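PDB 7BR2: lipolytic enzyme, G-D-S-L family from Bacteroides thetaiotaomicron, which metabolises the drug diltiazem, acting as a gut microbial serine esterase of the SGNH (GDSL) hydrolase family. Local coordinates for residues G228-N233 with M300-L305; M234-N239 with I261-L266; E268-P273 with N438-R443. One frame throughout, in Å; residues are numbered along the deposited sequence.

Contact 1 of 3, residues G228-N233 with M300-L305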
loop_
_atom_site.group_PDB
_atom_site.type_symbol
_atom_site.label_atom_id
_atom_site.label_comp_id
_atom_site.label_asym_id
_atom_site.label_seq_id
_atom_site.Cartn_x
_atom_site.Cartn_y
_atom_site.Cartn_z
ATOM N N GLY A 228 -14.138 8.195 -3.462
ATOM C CA GLY A 228 -15.513 8.635 -3.440
ATOM C C GLY A 228 -16.522 7.542 -3.169
ATOM O O GLY A 228 -17.722 7.840 -3.052
ATOM N N LYS A 229 -16.088 6.292 -3.107
ATOM C CA LYS A 229 -16.989 5.190 -2.824
ATOM C C LYS A 229 -16.988 4.843 -1.342
ATOM O O LYS A 229 -15.933 4.711 -0.711
ATOM C CB LYS A 229 -16.625 3.986 -3.692
ATOM C CG LYS A 229 -16.867 4.277 -5.168
ATOM C CD LYS A 229 -16.615 3.064 -6.040
ATOM C CE LYS A 229 -16.748 3.411 -7.523
ATOM N NZ LYS A 229 -16.257 2.302 -8.413
ATOM N N ASP A 230 -18.184 4.695 -0.795
ATOM C CA ASP A 230 -18.391 4.596 0.639
ATOM C C ASP A 230 -18.291 3.147 1.080
ATOM O O ASP A 230 -18.669 2.228 0.349
ATOM C CB ASP A 230 -19.786 5.115 1.002
ATOM C CG ASP A 230 -19.841 6.619 1.125
ATOM O OD1 ASP A 230 -18.783 7.254 1.239
ATOM O OD2 ASP A 230 -20.962 7.169 1.077
ATOM N N VAL A 231 -17.824 2.955 2.310
ATOM C CA VAL A 231 -17.896 1.636 2.926
ATOM C C VAL A 231 -19.345 1.177 2.990
ATOM O O VAL A 231 -19.708 0.105 2.491
ATOM C CB VAL A 231 -17.264 1.665 4.329
ATOM C CG1 VAL A 231 -17.359 0.299 4.977
ATOM C CG2 VAL A 231 -15.824 2.175 4.272
ATOM N N ALA A 232 -20.198 2.014 3.567
ATOM C CA ALA A 232 -21.639 1.826 3.575
ATOM C C ALA A 232 -22.265 3.176 3.892
ATOM O O ALA A 232 -21.626 4.059 4.468
ATOM C CB ALA A 232 -22.076 0.759 4.587
ATOM N N ASN A 233 -23.515 3.338 3.485
ATOM C CA ASN A 233 -24.229 4.603 3.664
ATOM C C ASN A 233 -25.658 4.251 4.057
ATOM O O ASN A 233 -26.451 3.814 3.218
ATOM C CB ASN A 233 -24.174 5.439 2.385
ATOM C CG ASN A 233 -24.448 6.923 2.632
ATOM O OD1 ASN A 233 -24.968 7.304 3.672
ATOM N ND2 ASN A 233 -24.119 7.757 1.652
ATOM N N MET A 300 -12.365 7.369 1.017
ATOM C CA MET A 300 -12.213 5.916 1.000
ATOM C C MET A 300 -12.523 5.214 2.309
ATOM O O MET A 300 -12.497 3.983 2.329
ATOM C CB MET A 300 -10.796 5.520 0.575
ATOM C CG MET A 300 -10.495 5.803 -0.864
ATOM S SD MET A 300 -8.852 5.234 -1.339
ATOM C CE MET A 300 -8.764 5.965 -2.977
ATOM N N ASN A 301 -12.780 5.921 3.397
ATOM C CA ASN A 301 -13.080 5.260 4.656
ATOM C C ASN A 301 -14.280 5.903 5.325
ATOM O O ASN A 301 -14.230 6.303 6.486
ATOM C CB ASN A 301 -11.877 5.249 5.589
ATOM C CG ASN A 301 -11.885 4.048 6.505
ATOM O OD1 ASN A 301 -12.656 3.111 6.299
ATOM N ND2 ASN A 301 -11.061 4.082 7.541
ATOM N N THR A 302 -15.397 5.990 4.595
ATOM C CA THR A 302 -16.648 6.540 5.117
ATOM C C THR A 302 -17.696 5.433 5.254
ATOM O O THR A 302 -18.225 4.934 4.251
ATOM C CB THR A 302 -17.152 7.667 4.219
ATOM O OG1 THR A 302 -16.242 8.769 4.298
ATOM C CG2 THR A 302 -18.526 8.129 4.665
ATOM N N GLU A 303 -18.001 5.073 6.497
ATOM C CA GLU A 303 -19.077 4.150 6.852
ATOM C C GLU A 303 -20.134 4.990 7.566
ATOM O O GLU A 303 -20.167 5.087 8.799
ATOM C CB GLU A 303 -18.544 2.997 7.739
ATOM C CG GLU A 303 -19.569 1.921 8.051
ATOM C CD GLU A 303 -19.074 0.882 9.057
ATOM O OE1 GLU A 303 -17.981 1.055 9.649
ATOM O OE2 GLU A 303 -19.791 -0.126 9.250
ATOM N N LEU A 304 -21.013 5.608 6.779
ATOM C CA LEU A 304 -21.831 6.710 7.276
ATOM C C LEU A 304 -23.111 6.202 7.928
ATOM O O LEU A 304 -23.871 5.442 7.319
ATOM C CB LEU A 304 -22.163 7.684 6.147
ATOM C CG LEU A 304 -22.647 9.046 6.662
ATOM C CD1 LEU A 304 -21.526 9.848 7.340
ATOM C CD2 LEU A 304 -23.286 9.856 5.541
ATOM N N LEU A 305 -23.347 6.622 9.167
ATOM C CA LEU A 305 -24.608 6.361 9.848
ATOM C C LEU A 305 -25.374 7.672 10.014
ATOM O O LEU A 305 -24.918 8.586 10.717
ATOM C CB LEU A 305 -24.384 5.684 11.199
ATOM C CG LEU A 305 -25.627 5.639 12.091
ATOM C CD1 LEU A 305 -26.735 4.800 11.463
ATOM C CD2 LEU A 305 -25.266 5.098 13.479
#
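G228-N233 and M300-L305 come together as the opening of a parallel strand pair, in which A232 pairs with E303 and N233 with L304, each at a CA-CA distance of 4.8 Å. Two backbone hydrogen bonds join them. V231 N reaches T302 O at 2.8 Å along a bent path (130° at the hydrogen), whereas L304 N to A232 O, also 2.8 Å, is straighter; in both the donor stands above the carbonyl plane. Before the pairing, V231 has helix-like backbone angles and turns its side chain toward the other segment. Its CB meets E303 CB at 3.9 Å, the two chains crossing obliquely, and CG2 lies beside T302 O. E303 extends past CG on the face it shares with A232, and its OE2 bonds to Y265 and Q345. On the other face N233 and L304 run side by side, with N233 OD1 3.6 Å from L304 CD2. D230 likewise lies alongside T302, OD1 resting 3.4 Å from T302 CB and nearly as close to CG2, while T302 OG1 bonds to M297 O. An alanine at D230 would remove this carboxylate and would probably leave the flank of T302 less well packed. The pair forms the middle of a four-stranded mixed sheet: strand 242-247 lies beyond 232-237, where K245 and E247 touch N233, and strand 335-336 lies beyond 303-308. At the loop end M300 packs on helix 210-223, and R46 of helix 35-46 meets V231 and N301.

Contact 2 of 3, residues M234-N239 with I261-L266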
loop_
_atom_site.group_PDB
_atom_site.type_symbol
_atom_site.label_atom_id
_atom_site.label_comp_id
_atom_site.label_asym_id
_atom_site.label_seq_id
_atom_site.Cartn_x
_atom_site.Cartn_y
_atom_site.Cartn_z
ATOM N N MET A 234 -25.976 4.397 5.337
ATOM C CA MET A 234 -27.308 4.068 5.816
ATOM C C MET A 234 -27.961 5.312 6.410
ATOM O O MET A 234 -27.317 6.105 7.112
ATOM C CB MET A 234 -27.282 2.943 6.852
ATOM C CG MET A 234 -26.665 3.355 8.160
ATOM S SD MET A 234 -25.998 1.967 9.071
ATOM C CE MET A 234 -24.252 2.304 8.881
ATOM N N GLU A 235 -29.246 5.469 6.111
ATOM C CA GLU A 235 -30.064 6.552 6.632
ATOM C C GLU A 235 -31.362 5.953 7.137
ATOM O O GLU A 235 -32.109 5.352 6.353
ATOM C CB GLU A 235 -30.363 7.613 5.574
ATOM C CG GLU A 235 -31.000 8.874 6.147
ATOM C CD GLU A 235 -31.379 9.890 5.078
ATOM O OE1 GLU A 235 -30.680 9.994 4.044
ATOM O OE2 GLU A 235 -32.394 10.588 5.280
ATOM N N ILE A 236 -31.610 6.118 8.438
ATOM C CA ILE A 236 -32.814 5.651 9.113
ATOM C C ILE A 236 -33.614 6.856 9.595
ATOM O O ILE A 236 -33.093 7.709 10.327
ATOM C CB ILE A 236 -32.476 4.720 10.293
ATOM C CG1 ILE A 236 -31.893 3.391 9.801
ATOM C CG2 ILE A 236 -33.688 4.539 11.195
ATOM C CD1 ILE A 236 -30.397 3.380 9.615
ATOM N N ASN A 237 -34.886 6.911 9.211
ATOM C CA ASN A 237 -35.803 7.888 9.781
ATOM C C ASN A 237 -36.479 7.286 11.005
ATOM O O ASN A 237 -37.196 6.285 10.900
ATOM C CB ASN A 237 -36.813 8.366 8.734
ATOM C CG ASN A 237 -37.825 9.351 9.304
ATOM O OD1 ASN A 237 -38.631 8.993 10.163
ATOM N ND2 ASN A 237 -37.719 10.616 8.904
ATOM N N ALA A 238 -36.267 7.917 12.161
ATOM C CA ALA A 238 -36.745 7.341 13.412
ATOM C C ALA A 238 -38.265 7.346 13.508
ATOM O O ALA A 238 -38.848 6.403 14.051
ATOM C CB ALA A 238 -36.129 8.082 14.598
ATOM N N ASN A 239 -38.929 8.356 12.948
ATOM C CA ASN A 239 -40.380 8.416 13.081
ATOM C C ASN A 239 -41.109 7.479 12.124
ATOM O O ASN A 239 -42.256 7.111 12.395
ATOM C CB ASN A 239 -40.869 9.847 12.858
ATOM C CG ASN A 239 -40.160 10.857 13.749
ATOM O OD1 ASN A 239 -39.748 11.921 13.284
ATOM N ND2 ASN A 239 -40.020 10.532 15.039
ATOM N N ILE A 261 -33.839 3.730 19.731
ATOM C CA ILE A 261 -34.058 3.118 18.431
ATOM C C ILE A 261 -32.933 2.127 18.166
ATOM O O ILE A 261 -31.776 2.370 18.519
ATOM C CB ILE A 261 -34.171 4.176 17.317
ATOM C CG1 ILE A 261 -34.631 3.525 16.010
ATOM C CG2 ILE A 261 -32.869 4.941 17.154
ATOM C CD1 ILE A 261 -35.072 4.523 14.959
ATOM N N SER A 262 -33.275 0.998 17.559
ATOM C CA SER A 262 -32.321 -0.077 17.349
ATOM C C SER A 262 -32.619 -0.747 16.021
ATOM O O SER A 262 -33.758 -0.731 15.550
ATOM C CB SER A 262 -32.374 -1.086 18.497
ATOM O OG SER A 262 -33.539 -1.877 18.403
ATOM N N PHE A 263 -31.578 -1.282 15.392
ATOM C CA PHE A 263 -31.785 -2.026 14.158
ATOM C C PHE A 263 -30.616 -2.973 13.920
ATOM O O PHE A 263 -29.606 -2.956 14.631
ATOM C CB PHE A 263 -31.984 -1.084 12.966
ATOM C CG PHE A 263 -30.888 -0.080 12.793
ATOM C CD1 PHE A 263 -30.916 1.122 13.482
ATOM C CD2 PHE A 263 -29.843 -0.317 11.914
ATOM C CE1 PHE A 263 -29.916 2.061 13.312
ATOM C CE2 PHE A 263 -28.837 0.616 11.738
ATOM C CZ PHE A 263 -28.871 1.807 12.436
ATOM N N ASP A 264 -30.786 -3.816 12.906
ATOM C CA ASP A 264 -29.787 -4.776 12.470
ATOM C C ASP A 264 -29.133 -4.251 11.200
ATOM O O ASP A 264 -29.827 -3.831 10.257
ATOM C CB ASP A 264 -30.420 -6.147 12.236
ATOM C CG ASP A 264 -30.793 -6.842 13.542
ATOM O OD1 ASP A 264 -30.306 -6.419 14.614
ATOM O OD2 ASP A 264 -31.596 -7.794 13.505
ATOM N N TYR A 265 -27.800 -4.224 11.220
ATOM C CA TYR A 265 -26.962 -3.676 10.162
ATOM C C TYR A 265 -26.096 -4.803 9.609
ATOM O O TYR A 265 -25.313 -5.400 10.354
ATOM C CB TYR A 265 -26.106 -2.549 10.746
ATOM C CG TYR A 265 -24.929 -2.069 9.929
ATOM C CD1 TYR A 265 -25.096 -1.572 8.645
ATOM C CD2 TYR A 265 -23.653 -2.097 10.458
ATOM C CE1 TYR A 265 -24.018 -1.121 7.915
ATOM C CE2 TYR A 265 -22.569 -1.649 9.737
ATOM C CZ TYR A 265 -22.758 -1.160 8.468
ATOM O OH TYR A 265 -21.671 -0.708 7.749
ATOM N N LEU A 266 -26.249 -5.123 8.331
ATOM C CA LEU A 266 -25.376 -6.115 7.708
ATOM C C LEU A 266 -24.647 -5.428 6.561
ATOM O O LEU A 266 -25.220 -5.212 5.493
ATOM C CB LEU A 266 -26.148 -7.354 7.238
ATOM C CG LEU A 266 -25.259 -8.375 6.500
ATOM C CD1 LEU A 266 -24.149 -8.938 7.418
ATOM C CD2 LEU A 266 -26.052 -9.514 5.872
#
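Segments 234-237 and 261-266 of two strands face each other from two different sheets, their axes 10.0 Å apart and running at 140°, and the gap is filled by side chains, without backbone pairing. The packing is most extensive around M234. Its CG takes the crowded position between the backbone N and the carbonyl carbon (chi1 69°), and a bend at chi3 of 109° lays CE over one face of the Y265 ring, 3.6 Å from Y265 CE1 and toward the rim. The sulfur makes two Met-aromatic contacts: it sits obliquely over Y265 and at the edge of F263, with SD 4.1 Å from F263 CE2. Beside it, I236 and F263 meet tip to tip, CD1 of I236 lying over the ring face 3.6 Å from F263 CZ in a CH-pi contact. This is the face-to-face sheet packing of a beta sandwich, in which M234 and I236 of the mixed sheet interleave with I261, F263 and Y265 of the antiparallel one; L305 and I251 fill in around M234 and F263. Y265 OH, the polar atom at this end, is bonded to E303. At the other end one methyl, I261 CD1, does all the touching, 3.6 Å from A238 CA and 4.0 Å from I236 CG2. The strand ends at N237; A238 follows in a loop, and N239 is exposed, while E235, S262, D264 and L266 take no part in the contact and are partly exposed.

Contact 3 of 3, residues E268-P273 with N438-R443; sequences EALPYP and NKPVVR
Two irregular loops pack here by van der Waals contact alone, at one end of the five-stranded antiparallel sheet of the beta sandwich, beside helix 344-377. E268-P273 leaves strand 260-267, and N438-R443 links helix 417-437 to strand 443-449, the neighbour of 260-267 in that sheet. L270 and P440 carry most of the contact, their side chains crossing obliquely. With CG anti to its carbonyl carbon (chi1 -63°), L270 spreads its two methyls over different parts of the opposite loop: CD1 touches the carbonyl oxygen of N438 (CD1 to N438 O 3.5 Å), whereas CD2 meets the proline ring, 3.9 Å from P440 CG. That same CG of P440 also rests over the flat peptide group joining E268 and A269, 3.7 Å from A269 N. Q348 and I352 of helix 344-377 also pack against L270, which is buried. N438 is held on its own side as well, ND2 bonding to M44 O and OD1 accepting from K439 NZ, 3.0 Å away, in the carbonyl plane on a lone pair. Where the loop passes into strand 443-449, R443 is held twice, NH1 in a salt bridge to D319 and NH2 bonded to Q348. One face of its guanidinium is covered by V441, whose CG2 methyl sits over the centre of the R443 group, 3.3 Å above its plane.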
loop_
_atom_site.group_PDB
_atom_site.type_symbol
_atom_site.label_atom_id
_atom_site.label_comp_id
_atom_site.label_asym_id
_atom_site.label_seq_id
_atom_site.Cartn_x
_atom_site.Cartn_y
_atom_site.Cartn_z
ATOM N N GLU A 268 -21.743 -5.013 3.569
ATOM C CA GLU A 268 -21.038 -5.840 2.602
ATOM C C GLU A 268 -19.535 -5.780 2.788
ATOM O O GLU A 268 -18.825 -6.677 2.312
ATOM C CB GLU A 268 -21.370 -5.412 1.169
ATOM C CG GLU A 268 -22.832 -5.551 0.807
ATOM C CD GLU A 268 -23.193 -4.844 -0.486
ATOM O OE1 GLU A 268 -22.300 -4.215 -1.105
ATOM O OE2 GLU A 268 -24.383 -4.892 -0.866
ATOM N N ALA A 269 -19.035 -4.745 3.451
ATOM C CA ALA A 269 -17.609 -4.552 3.601
ATOM C C ALA A 269 -17.341 -4.073 5.015
ATOM O O ALA A 269 -18.236 -3.578 5.703
ATOM C CB ALA A 269 -17.068 -3.557 2.570
ATOM N N LEU A 270 -16.102 -4.232 5.439
ATOM C CA LEU A 270 -15.615 -3.742 6.718
ATOM C C LEU A 270 -14.960 -2.378 6.536
ATOM O O LEU A 270 -14.616 -1.996 5.412
ATOM C CB LEU A 270 -14.607 -4.735 7.320
ATOM C CG LEU A 270 -15.113 -6.135 7.686
ATOM C CD1 LEU A 270 -13.958 -7.023 8.177
ATOM C CD2 LEU A 270 -16.227 -6.062 8.723
ATOM N N PRO A 271 -14.820 -1.585 7.604
ATOM C CA PRO A 271 -14.048 -0.340 7.489
ATOM C C PRO A 271 -12.574 -0.625 7.239
ATOM O O PRO A 271 -12.054 -1.702 7.547
ATOM C CB PRO A 271 -14.252 0.345 8.844
ATOM C CG PRO A 271 -14.544 -0.775 9.791
ATOM C CD PRO A 271 -15.309 -1.799 8.980
ATOM N N TYR A 272 -11.897 0.365 6.673
ATOM C CA TYR A 272 -10.464 0.245 6.458
ATOM C C TYR A 272 -9.740 0.496 7.767
ATOM O O TYR A 272 -9.936 1.554 8.379
ATOM C CB TYR A 272 -9.969 1.219 5.410
ATOM C CG TYR A 272 -8.544 0.927 5.023
ATOM C CD1 TYR A 272 -8.252 -0.032 4.053
ATOM C CD2 TYR A 272 -7.482 1.573 5.656
ATOM C CE1 TYR A 272 -6.945 -0.317 3.702
ATOM C CE2 TYR A 272 -6.171 1.293 5.312
ATOM C CZ TYR A 272 -5.909 0.341 4.339
ATOM O OH TYR A 272 -4.605 0.065 3.989
ATOM N N PRO A 273 -8.945 -0.452 8.255
ATOM C CA PRO A 273 -8.247 -0.264 9.527
ATOM C C PRO A 273 -6.892 0.396 9.338
ATOM O O PRO A 273 -6.151 0.108 8.395
ATOM C CB PRO A 273 -8.124 -1.697 10.057
ATOM C CG PRO A 273 -8.036 -2.515 8.837
ATOM C CD PRO A 273 -8.818 -1.824 7.746
ATOM N N ASN A 438 -13.029 -12.151 7.331
ATOM C CA ASN A 438 -13.266 -10.793 6.850
ATOM C C ASN A 438 -14.716 -10.547 6.429
ATOM O O ASN A 438 -15.011 -9.482 5.876
ATOM C CB ASN A 438 -12.308 -10.448 5.699
ATOM C CG ASN A 438 -12.463 -11.358 4.512
ATOM O OD1 ASN A 438 -13.168 -12.357 4.577
ATOM N ND2 ASN A 438 -11.775 -11.033 3.416
ATOM N N LYS A 439 -15.616 -11.502 6.663
ATOM C CA LYS A 439 -17.017 -11.353 6.269
ATOM C C LYS A 439 -17.791 -10.585 7.334
ATOM O O LYS A 439 -17.876 -11.050 8.482
ATOM C CB LYS A 439 -17.661 -12.721 6.055
ATOM C CG LYS A 439 -16.745 -13.777 5.439
ATOM C CD LYS A 439 -16.327 -13.369 4.046
ATOM C CE LYS A 439 -15.406 -14.408 3.453
ATOM N NZ LYS A 439 -14.515 -13.896 2.381
ATOM N N PRO A 440 -18.398 -9.448 7.003
ATOM C CA PRO A 440 -19.188 -8.731 8.008
ATOM C C PRO A 440 -20.313 -9.611 8.519
ATOM O O PRO A 440 -20.901 -10.392 7.771
ATOM C CB PRO A 440 -19.732 -7.517 7.244
ATOM C CG PRO A 440 -18.830 -7.348 6.078
ATOM C CD PRO A 440 -18.385 -8.751 5.707
ATOM N N VAL A 441 -20.607 -9.487 9.807
ATOM C CA VAL A 441 -21.737 -10.174 10.413
ATOM C C VAL A 441 -22.787 -9.129 10.778
ATOM O O VAL A 441 -22.525 -7.920 10.771
ATOM C CB VAL A 441 -21.340 -11.016 11.647
ATOM C CG1 VAL A 441 -20.345 -12.085 11.266
ATOM C CG2 VAL A 441 -20.754 -10.135 12.715
ATOM N N VAL A 442 -24.005 -9.608 11.047
ATOM C CA VAL A 442 -25.081 -8.713 11.447
ATOM C C VAL A 442 -24.708 -8.072 12.776
ATOM O O VAL A 442 -24.405 -8.765 13.755
ATOM C CB VAL A 442 -26.422 -9.457 11.522
ATOM C CG1 VAL A 442 -27.513 -8.517 11.999
ATOM C CG2 VAL A 442 -26.801 -10.021 10.164
ATOM N N ARG A 443 -24.710 -6.739 12.807
ATOM C CA ARG A 443 -24.391 -5.955 13.996
ATOM C C ARG A 443 -25.640 -5.246 14.510
ATOM O O ARG A 443 -26.375 -4.619 13.737
ATOM C CB ARG A 443 -23.296 -4.931 13.694
ATOM C CG ARG A 443 -22.018 -5.528 13.148
ATOM C CD ARG A 443 -21.325 -6.404 14.187
ATOM N NE ARG A 443 -20.042 -6.895 13.697
ATOM C CZ ARG A 443 -19.200 -7.637 14.412
ATOM N NH1 ARG A 443 -19.504 -7.976 15.661
ATOM N NH2 ARG A 443 -18.053 -8.036 13.875
#

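All three contacts lie on one side of the chain's centre, the centre of contact 2 farthest out at about 34 Å from it. Centre to centre, contacts 1 and 2 are about 16 Å apart, 1 and 3 about 12 Å, and 2 and 3 about 17 Å. Contacts 1 and 2 share strand 232-237, and L304 O bonded to M234 N continues the pairing; in sequence both segments of contact 2 fall between those of contact 1. Contacts 2 and 3 follow in series, joined by the Y265-R443 backbone pairing. Segments of contacts 1 and 3 alternate, and N301 OD1 bonds to Y272 N. Contact 3 brings the lead-in to the last strand against the loop that leaves strand 260-267.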